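PDB 3Q9T: choline dehydrogenase and related flavoproteins from Aspergillus oryzae, which oxidises formate as a formate oxidase of the glucose-methanol-choline oxidoreductase family, with 8-formyl-FAD as its bound cofactor. Local coordinates for residues 2-13 with 255-266. Residues are numbered along the deposited sequence; the frame is centred on the assembly and turned at random.
Sequences TDGSHFDFVIVG and NFFADREVILSQ. With FAY ([(2R,3S,4R,5R)-5-(6-amino-9H-purin-9-yl)-3,4-dihydroxytetrahydrofuran-2-yl]methyl (2R,3S,4S)-5-(8-formyl-7-methyl-2,4-dioxo-3,4-dihydrobenzo[g]pteridin-10(2H)-yl)-2,3,4-trihydroxypentyl dihydrogen diphosphate), chain D.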
ATOM      1  N   THR A   2       8.764   8.281  42.180  1.00 40.62           N
ATOM      2  CA  THR A   2       9.713   7.293  42.678  1.00 32.88           C
ATOM      3  C   THR A   2       9.277   5.859  42.343  1.00 33.18           C
ATOM      4  O   THR A   2       8.098   5.509  42.446  1.00 30.77           O
ATOM      5  CB  THR A   2       9.979   7.499  44.198  1.00 41.58           C
ATOM      6  OG1 THR A   2      10.220   6.239  44.838  1.00 45.55           O
ATOM      7  CG2 THR A   2       8.794   8.189  44.864  1.00 44.52           C
ATOM      8  N   ASP A   3      10.239   5.050  41.911  1.00 19.33           N
ATOM      9  CA  ASP A   3       9.987   3.692  41.475  1.00 24.88           C
ATOM     10  C   ASP A   3       9.242   2.958  42.584  1.00 28.11           C
ATOM     11  O   ASP A   3       9.560   3.133  43.759  1.00 24.57           O
ATOM     12  CB  ASP A   3      11.329   3.008  41.195  1.00 22.66           C
ATOM     13  CG  ASP A   3      11.190   1.714  40.407  1.00 26.62           C
ATOM     14  OD1 ASP A   3      10.079   1.149  40.350  1.00 24.18           O
ATOM     15  OD2 ASP A   3      12.217   1.254  39.842  1.00 31.17           O
ATOM     16  N   GLY A   4       8.257   2.144  42.214  1.00 20.96           N
ATOM     17  CA  GLY A   4       7.540   1.320  43.179  1.00 18.87           C
ATOM     18  C   GLY A   4       6.448   2.063  43.941  1.00 19.99           C
ATOM     19  O   GLY A   4       5.807   1.491  44.817  1.00 19.76           O
ATOM     20  N   SER A   5       6.238   3.334  43.609  1.00 19.81           N
ATOM     21  CA  SER A   5       5.199   4.155  44.246  1.00 20.56           C
ATOM     22  C   SER A   5       3.787   3.593  44.133  1.00 20.50           C
ATOM     23  O   SER A   5       3.426   2.993  43.128  1.00 21.89           O
ATOM     24  CB  SER A   5       5.205   5.557  43.653  1.00 22.56           C
ATOM     25  OG  SER A   5       6.207   6.332  44.258  1.00 34.19           O
ATOM     26  N   HIS A   6       2.987   3.805  45.170  1.00 22.74           N
ATOM     27  CA  HIS A   6       1.604   3.335  45.189  1.00 20.24           C
ATOM     28  C   HIS A   6       0.646   4.516  45.012  1.00 23.87           C
ATOM     29  O   HIS A   6       0.899   5.613  45.498  1.00 21.55           O
ATOM     30  CB  HIS A   6       1.294   2.635  46.517  1.00 19.11           C
ATOM     31  CG  HIS A   6       1.840   1.249  46.618  1.00 23.24           C
ATOM     32  ND1 HIS A   6       1.039   0.153  46.875  1.00 22.37           N
ATOM     33  CD2 HIS A   6       3.104   0.775  46.496  1.00 18.94           C
ATOM     34  CE1 HIS A   6       1.787  -0.937  46.890  1.00 27.09           C
ATOM     35  NE2 HIS A   6       3.042  -0.586  46.664  1.00 23.83           N
ATOM     36  N   PHE A   7      -0.457   4.287  44.311  1.00 26.95           N
ATOM     37  CA  PHE A   7      -1.488   5.299  44.172  1.00 17.94           C
ATOM     38  C   PHE A   7      -2.805   4.564  44.263  1.00 23.65           C
ATOM     39  O   PHE A   7      -2.857   3.382  43.927  1.00 24.39           O
ATOM     40  CB  PHE A   7      -1.375   6.006  42.821  1.00 18.14           C
ATOM     41  CG  PHE A   7      -0.046   6.674  42.592  1.00 18.46           C
ATOM     42  CD1 PHE A   7       0.100   8.038  42.782  1.00 18.91           C
ATOM     43  CD2 PHE A   7       1.053   5.938  42.173  1.00 19.70           C
ATOM     44  CE1 PHE A   7       1.333   8.667  42.571  1.00 19.61           C
ATOM     45  CE2 PHE A   7       2.283   6.555  41.961  1.00 20.84           C
ATOM     46  CZ  PHE A   7       2.419   7.925  42.162  1.00 22.38           C
ATOM     47  N   ASP A   8      -3.860   5.239  44.726  1.00 22.94           N
ATOM     48  CA  ASP A   8      -5.203   4.651  44.702  1.00 20.89           C
ATOM     49  C   ASP A   8      -5.586   4.174  43.302  1.00 24.02           C
ATOM     50  O   ASP A   8      -6.073   3.045  43.122  1.00 23.33           O
ATOM     51  CB  ASP A   8      -6.258   5.647  45.200  1.00 22.46           C
ATOM     52  CG  ASP A   8      -6.387   5.665  46.722  1.00 27.87           C
ATOM     53  OD1 ASP A   8      -5.712   4.865  47.396  1.00 25.52           O
ATOM     54  OD2 ASP A   8      -7.185   6.475  47.240  1.00 29.99           O
ATOM     55  N   PHE A   9      -5.383   5.041  42.312  1.00 19.21           N
ATOM     56  CA  PHE A   9      -5.751   4.711  40.935  1.00 22.26           C
ATOM     57  C   PHE A   9      -4.635   5.043  39.972  1.00 24.55           C
ATOM     58  O   PHE A   9      -4.051   6.137  40.025  1.00 17.84           O
ATOM     59  CB  PHE A   9      -7.020   5.445  40.503  1.00 15.26           C
ATOM     60  CG  PHE A   9      -8.230   5.056  41.288  1.00 21.47           C
ATOM     61  CD1 PHE A   9      -8.832   3.827  41.087  1.00 18.75           C
ATOM     62  CD2 PHE A   9      -8.767   5.919  42.232  1.00 21.74           C
ATOM     63  CE1 PHE A   9      -9.948   3.472  41.806  1.00 25.73           C
ATOM     64  CE2 PHE A   9      -9.885   5.567  42.965  1.00 23.50           C
ATOM     65  CZ  PHE A   9     -10.475   4.343  42.760  1.00 21.61           C
ATOM     66  N   VAL A  10      -4.351   4.096  39.083  1.00 18.12           N
ATOM     67  CA  VAL A  10      -3.363   4.325  38.028  1.00 17.30           C
ATOM     68  C   VAL A  10      -4.080   4.353  36.685  1.00 17.07           C
ATOM     69  O   VAL A  10      -4.776   3.406  36.340  1.00 12.23           O
ATOM     70  CB  VAL A  10      -2.284   3.232  38.023  1.00 15.92           C
ATOM     71  CG1 VAL A  10      -1.369   3.388  36.832  1.00 21.54           C
ATOM     72  CG2 VAL A  10      -1.477   3.253  39.341  1.00 16.67           C
ATOM     73  N   ILE A  11      -3.947   5.452  35.948  1.00 15.78           N
ATOM     74  CA  ILE A  11      -4.431   5.484  34.565  1.00 19.72           C
ATOM     75  C   ILE A  11      -3.255   5.275  33.601  1.00 18.59           C
ATOM     76  O   ILE A  11      -2.256   6.006  33.639  1.00 16.87           O
ATOM     77  CB  ILE A  11      -5.178   6.783  34.214  1.00 17.73           C
ATOM     78  CG1 ILE A  11      -6.585   6.808  34.834  1.00 14.11           C
ATOM     79  CG2 ILE A  11      -5.310   6.936  32.688  1.00 14.54           C
ATOM     80  CD1 ILE A  11      -6.597   6.957  36.317  1.00 18.41           C
ATOM     81  N   VAL A  12      -3.376   4.258  32.759  1.00 17.93           N
ATOM     82  CA  VAL A  12      -2.322   3.909  31.808  1.00 16.58           C
ATOM     83  C   VAL A  12      -2.680   4.465  30.448  1.00 18.76           C
ATOM     84  O   VAL A  12      -3.503   3.884  29.731  1.00 19.27           O
ATOM     85  CB  VAL A  12      -2.159   2.382  31.707  1.00 15.51           C
ATOM     86  CG1 VAL A  12      -1.045   2.016  30.740  1.00 14.33           C
ATOM     87  CG2 VAL A  12      -1.863   1.807  33.086  1.00 16.46           C
ATOM     88  N   GLY A  13      -2.059   5.595  30.100  1.00 17.44           N
ATOM     89  CA  GLY A  13      -2.390   6.310  28.885  1.00 15.93           C
ATOM     90  C   GLY A  13      -3.161   7.579  29.216  1.00 20.14           C
ATOM     91  O   GLY A  13      -4.346   7.517  29.502  1.00 20.44           O
ATOM     92  N   ASN A 255       8.162   0.256  38.217  1.00 23.13           N
ATOM     93  CA  ASN A 255       6.849  -0.286  38.539  1.00 26.80           C
ATOM     94  C   ASN A 255       6.042   0.727  39.340  1.00 24.72           C
ATOM     95  O   ASN A 255       6.564   1.336  40.269  1.00 22.29           O
ATOM     96  CB  ASN A 255       6.971  -1.595  39.321  1.00 21.52           C
ATOM     97  CG  ASN A 255       7.915  -2.573  38.666  1.00 26.17           C
ATOM     98  OD1 ASN A 255       7.733  -2.948  37.506  1.00 20.61           O
ATOM     99  ND2 ASN A 255       8.954  -2.977  39.399  1.00 23.72           N
ATOM    100  N   PHE A 256       4.779   0.923  38.964  1.00 21.56           N
ATOM    101  CA  PHE A 256       3.854   1.718  39.777  1.00 21.63           C
ATOM    102  C   PHE A 256       2.638   0.869  40.109  1.00 26.86           C
ATOM    103  O   PHE A 256       2.163   0.100  39.269  1.00 23.54           O
ATOM    104  CB  PHE A 256       3.418   2.995  39.074  1.00 21.07           C
ATOM    105  CG  PHE A 256       4.548   3.921  38.725  1.00 23.24           C
ATOM    106  CD1 PHE A 256       5.231   4.617  39.718  1.00 24.69           C
ATOM    107  CD2 PHE A 256       4.919   4.111  37.403  1.00 23.59           C
ATOM    108  CE1 PHE A 256       6.267   5.475  39.400  1.00 21.48           C
ATOM    109  CE2 PHE A 256       5.962   4.972  37.069  1.00 23.80           C
ATOM    110  CZ  PHE A 256       6.638   5.655  38.070  1.00 22.78           C
ATOM    111  N   PHE A 257       2.134   1.018  41.331  1.00 27.00           N
ATOM    112  CA  PHE A 257       1.102   0.129  41.844  1.00 18.94           C
ATOM    113  C   PHE A 257      -0.170   0.878  42.155  1.00 21.91           C
ATOM    114  O   PHE A 257      -0.133   2.039  42.585  1.00 18.58           O
ATOM    115  CB  PHE A 257       1.606  -0.608  43.089  1.00 19.69           C
ATOM    116  CG  PHE A 257       2.748  -1.541  42.805  1.00 18.30           C
ATOM    117  CD1 PHE A 257       2.512  -2.839  42.402  1.00 25.64           C
ATOM    118  CD2 PHE A 257       4.052  -1.109  42.917  1.00 20.07           C
ATOM    119  CE1 PHE A 257       3.558  -3.700  42.115  1.00 22.73           C
ATOM    120  CE2 PHE A 257       5.109  -1.966  42.626  1.00 22.62           C
ATOM    121  CZ  PHE A 257       4.856  -3.259  42.236  1.00 16.94           C
ATOM    122  N   ALA A 258      -1.295   0.213  41.920  1.00 21.06           N
ATOM    123  CA  ALA A 258      -2.582   0.796  42.240  1.00 24.06           C
ATOM    124  C   ALA A 258      -3.133   0.065  43.442  1.00 23.51           C
ATOM    125  O   ALA A 258      -3.202  -1.161  43.453  1.00 19.20           O
ATOM    126  CB  ALA A 258      -3.549   0.688  41.054  1.00 20.40           C
ATOM    127  N   ASP A 259      -3.530   0.823  44.453  1.00 17.47           N
ATOM    128  CA  ASP A 259      -4.137   0.226  45.635  1.00 25.00           C
ATOM    129  C   ASP A 259      -5.623  -0.068  45.457  1.00 26.74           C
ATOM    130  O   ASP A 259      -6.164  -0.949  46.106  1.00 26.11           O
ATOM    131  CB  ASP A 259      -3.863   1.096  46.849  1.00 20.72           C
ATOM    132  CG  ASP A 259      -2.397   1.121  47.186  1.00 29.17           C
ATOM    133  OD1 ASP A 259      -1.732   0.094  46.912  1.00 26.39           O
ATOM    134  OD2 ASP A 259      -1.905   2.155  47.678  1.00 25.55           O
ATOM    135  N   ARG A 260      -6.272   0.641  44.542  1.00 26.19           N
ATOM    136  CA  ARG A 260      -7.655   0.334  44.233  1.00 20.90           C
ATOM    137  C   ARG A 260      -7.783  -0.309  42.865  1.00 23.12           C
ATOM    138  O   ARG A 260      -8.171  -1.462  42.757  1.00 21.95           O
ATOM    139  CB  ARG A 260      -8.520   1.589  44.310  1.00 22.38           C
ATOM    140  CG  ARG A 260      -8.529   2.231  45.695  1.00 30.66           C
ATOM    141  CD  ARG A 260      -8.888   1.228  46.794  1.00 24.91           C
ATOM    142  NE  ARG A 260      -8.851   1.865  48.105  1.00 33.68           N
ATOM    143  CZ  ARG A 260      -9.924   2.225  48.802  1.00 35.10           C
ATOM    144  NH1 ARG A 260     -11.150   1.987  48.337  1.00 26.48           N
ATOM    145  NH2 ARG A 260      -9.763   2.813  49.979  1.00 43.08           N
ATOM    146  N   GLU A 261      -7.472   0.441  41.813  1.00 24.11           N
ATOM    147  CA  GLU A 261      -7.716  -0.059  40.468  1.00 21.46           C
ATOM    148  C   GLU A 261      -6.795   0.536  39.430  1.00 19.80           C
ATOM    149  O   GLU A 261      -6.354   1.675  39.539  1.00 17.00           O
ATOM    150  CB  GLU A 261      -9.163   0.203  40.050  1.00 25.74           C
ATOM    151  CG  GLU A 261     -10.213  -0.517  40.891  1.00 23.01           C
ATOM    152  CD  GLU A 261     -11.595  -0.378  40.291  1.00 32.31           C
ATOM    153  OE1 GLU A 261     -11.736  -0.632  39.077  1.00 31.74           O
ATOM    154  OE2 GLU A 261     -12.537  -0.004  41.024  1.00 27.30           O
ATOM    155  N   VAL A 262      -6.509  -0.265  38.412  1.00 20.60           N
ATOM    156  CA  VAL A 262      -5.829   0.221  37.233  1.00 15.20           C
ATOM    157  C   VAL A 262      -6.845   0.410  36.108  1.00 19.19           C
ATOM    158  O   VAL A 262      -7.684  -0.465  35.842  1.00 13.83           O
ATOM    159  CB  VAL A 262      -4.715  -0.739  36.806  1.00 19.35           C
ATOM    160  CG1 VAL A 262      -4.226  -0.407  35.400  1.00 12.07           C
ATOM    161  CG2 VAL A 262      -3.569  -0.657  37.806  1.00 19.43           C
ATOM    162  N   ILE A 263      -6.786   1.572  35.471  1.00 15.76           N
ATOM    163  CA  ILE A 263      -7.613   1.827  34.301  1.00 20.25           C
ATOM    164  C   ILE A 263      -6.739   1.949  33.048  1.00 18.67           C
ATOM    165  O   ILE A 263      -5.884   2.839  32.943  1.00 19.31           O
ATOM    166  CB  ILE A 263      -8.507   3.077  34.442  1.00 18.58           C
ATOM    167  CG1 ILE A 263      -9.379   3.024  35.711  1.00 15.60           C
ATOM    168  CG2 ILE A 263      -9.418   3.179  33.235  1.00 16.34           C
ATOM    169  CD1 ILE A 263      -8.661   3.368  36.991  1.00 20.50           C
ATOM    170  N   LEU A 264      -6.954   1.035  32.108  1.00 18.05           N
ATOM    171  CA  LEU A 264      -6.198   1.009  30.868  1.00 16.04           C
ATOM    172  C   LEU A 264      -6.898   1.885  29.824  1.00 17.94           C
ATOM    173  O   LEU A 264      -8.026   1.615  29.437  1.00 18.94           O
ATOM    174  CB  LEU A 264      -6.054  -0.426  30.377  1.00 11.96           C
ATOM    175  CG  LEU A 264      -5.337  -0.631  29.036  1.00 15.87           C
ATOM    176  CD1 LEU A 264      -4.003   0.087  29.003  1.00 15.92           C
ATOM    177  CD2 LEU A 264      -5.155  -2.141  28.750  1.00 13.58           C
ATOM    178  N   SER A 265      -6.203   2.938  29.399  1.00 18.67           N
ATOM    179  CA  SER A 265      -6.714   3.936  28.475  1.00 14.22           C
ATOM    180  C   SER A 265      -5.716   4.225  27.332  1.00 17.46           C
ATOM    181  O   SER A 265      -5.486   5.382  26.963  1.00 14.77           O
ATOM    182  CB  SER A 265      -6.999   5.238  29.241  1.00 16.53           C
ATOM    183  OG  SER A 265      -7.929   5.032  30.299  1.00 19.66           O
ATOM    184  N   GLN A 266      -5.119   3.188  26.759  1.00 19.50           N
ATOM    185  CA  GLN A 266      -4.059   3.429  25.779  1.00 18.52           C
ATOM    186  C   GLN A 266      -4.601   3.568  24.361  1.00 21.13           C
ATOM    187  O   GLN A 266      -3.832   3.706  23.417  1.00 22.00           O
ATOM    188  CB  GLN A 266      -2.960   2.361  25.856  1.00 17.54           C
ATOM    189  CG  GLN A 266      -2.052   2.482  27.084  1.00 21.04           C
ATOM    190  CD  GLN A 266      -0.733   1.731  26.897  1.00 18.72           C
ATOM    191  OE1 GLN A 266       0.258   2.032  27.549  1.00 15.72           O
ATOM    192  NE2 GLN A 266      -0.735   0.743  26.013  1.00 15.04           N
TER
HETATM  193  P   FAY D 600      -8.914   7.446  23.264  1.00 20.09           P
HETATM  194  N1  FAY D 600     -13.269  12.448  16.691  1.00 18.46           N
HETATM  195  C2  FAY D 600     -14.200  13.484  16.723  1.00 22.42           C
HETATM  196  O2  FAY D 600     -15.170  13.416  17.468  1.00 21.13           O
HETATM  197  N3  FAY D 600     -13.824  14.747  16.317  1.00 25.79           N
HETATM  198  C4  FAY D 600     -12.820  14.868  15.389  1.00 28.72           C
HETATM  199  O4  FAY D 600     -12.953  15.741  14.511  1.00 23.69           O
HETATM  200  N5  FAY D 600     -10.849  13.928  14.428  1.00 21.58           N
HETATM  201  C6  FAY D 600      -8.652  13.331  13.847  1.00 24.40           C
HETATM  202  C7  FAY D 600      -7.514  12.563  14.025  1.00 21.72           C
HETATM  203  C8  FAY D 600      -7.524  11.524  14.960  1.00 20.79           C
HETATM  204  O8  FAY D 600      -6.161  10.079  16.204  1.00 19.63           O
HETATM  205  C9  FAY D 600      -8.640  11.353  15.790  1.00 16.48           C
HETATM  206  PA  FAY D 600      -6.255   8.299  22.808  1.00 14.25           P
HETATM  207  C1' FAY D 600     -11.045  10.725  17.359  1.00 24.93           C
HETATM  208  C10 FAY D 600     -12.104  12.591  15.974  1.00 18.45           C
HETATM  209  N10 FAY D 600     -11.006  11.767  16.238  1.00 19.96           N
HETATM  210  N1A FAY D 600       2.844   3.641  26.694  1.00 15.27           N
HETATM  211  O1A FAY D 600      -5.351   8.098  21.638  1.00 23.36           O
HETATM  212  C1B FAY D 600      -1.072   6.812  25.218  1.00 19.89           C
HETATM  213  O1P FAY D 600      -8.940   7.889  24.708  1.00 19.08           O
HETATM  214  C2' FAY D 600     -10.727  11.348  18.737  1.00 17.40           C
HETATM  215  O2' FAY D 600      -9.634  12.180  18.575  1.00 19.25           O
HETATM  216  C2A FAY D 600       2.459   4.834  27.278  1.00 16.55           C
HETATM  217  O2A FAY D 600      -6.869   9.664  22.877  1.00 19.13           O
HETATM  218  C2B FAY D 600      -1.139   7.668  23.965  1.00 19.89           C
HETATM  219  O2B FAY D 600      -0.007   8.501  23.796  1.00 15.16           O
HETATM  220  O2P FAY D 600      -9.651   6.132  23.083  1.00 19.13           O
HETATM  221  C3' FAY D 600     -10.519  10.480  20.022  1.00 28.07           C
HETATM  222  O3' FAY D 600      -9.477  10.912  20.894  1.00 19.81           O
HETATM  223  N3A FAY D 600       1.397   5.558  26.760  1.00 19.60           N
HETATM  224  C3B FAY D 600      -2.385   8.485  24.229  1.00 19.81           C
HETATM  225  O3B FAY D 600      -2.042   9.573  25.051  1.00 17.67           O
HETATM  226  O3P FAY D 600      -7.393   7.184  22.802  1.00 18.13           O
HETATM  227  C4' FAY D 600     -10.319   9.004  19.787  1.00 24.13           C
HETATM  228  O4' FAY D 600     -11.373   8.606  18.915  1.00 20.95           O
HETATM  229  C4A FAY D 600       0.728   5.088  25.676  1.00 19.34           C
HETATM  230  C4B FAY D 600      -3.248   7.564  25.057  1.00 18.64           C
HETATM  231  O4B FAY D 600      -2.414   6.512  25.509  1.00 18.15           O
HETATM  232  C4X FAY D 600     -11.958  13.769  15.218  1.00 26.10           C
HETATM  233  C5' FAY D 600     -10.339   8.224  21.124  1.00 26.42           C
HETATM  234  O5' FAY D 600      -9.475   8.574  22.215  1.00 23.62           O
HETATM  235  C5A FAY D 600       1.096   3.884  25.081  1.00 21.79           C
HETATM  236  C5B FAY D 600      -4.418   7.031  24.253  1.00 17.68           C
HETATM  237  O5B FAY D 600      -5.377   8.054  24.156  1.00 19.03           O
HETATM  238  C5X FAY D 600      -9.826  13.010  14.522  1.00 28.26           C
HETATM  239  C6A FAY D 600       2.169   3.153  25.588  1.00 25.55           C
HETATM  240  N6A FAY D 600       2.586   2.047  24.957  1.00 22.15           N
HETATM  241  N7A FAY D 600       0.266   3.664  24.041  1.00 20.75           N
HETATM  242  C7M FAY D 600      -6.367  12.760  13.063  1.00 18.34           C
HETATM  243  C8A FAY D 600      -0.622   4.677  23.963  1.00 14.35           C
HETATM  244  C8M FAY D 600      -6.218  10.989  15.406  1.00 20.01           C
HETATM  245  C9A FAY D 600      -9.820  12.055  15.553  1.00 19.63           C
HETATM  246  N9A FAY D 600      -0.343   5.565  24.961  1.00 22.10           N
HETATM  247  O   HOH W   1       9.593  -0.963  41.849  1.00 31.16           O
HETATM  248  O   HOH W   2      -3.032   4.379  48.300  1.00 30.94           O
HETATM  249  O   HOH W   3      -6.769   2.996  49.342  1.00 35.86           O
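Strands 9-12 and 261-264 run parallel, 4.8 Å between their axes, and before the corners at Asp8 and Asp259-Arg260 the same two segments pair again, His6 beside Phe257 in a second sheet. A beta bulge joins the two ladders: the carbonyl of Asp8 accepts from both Arg260 N and Glu261 N, which takes up the extra residue. Histidine suits its exposed place because it offers both a face and a polar edge. Phe257 CB sits over the ring centre of His6 in a CH-pi contact, 3.7 Å from the centroid, while ND1 donates in its ring plane to the syn lone pair of Asp259 OD1 at 2.8 Å, a bond that should fix the ring's rotation. The parallel strand pair lies inside the five-stranded Rossmann-type sheet of the FAD domain, with 33-36 and 538-540 as the next strands out. Branched residues fill its buried core: Val12 sets CG1 anti to its backbone N (chi1 -179°), against Leu264 CD1 at 3.9 Å, and turns CG2 to Val262 CG1. Phe9 lays one ring face against Arg260 CG, whose guanidinium continues to a salt bridge with Asp575. At the cofactor end, Gly13, which fits the first glycine of the Rossmann-type GxGxxG pattern, brings its CA within 3.4 Å of FAY O4B; a side chain here would run into Ser265 O and the preceding carbonyl. Gln266 lies against the adenine, its OE1 hydrogen-bonded to Ser229 OG.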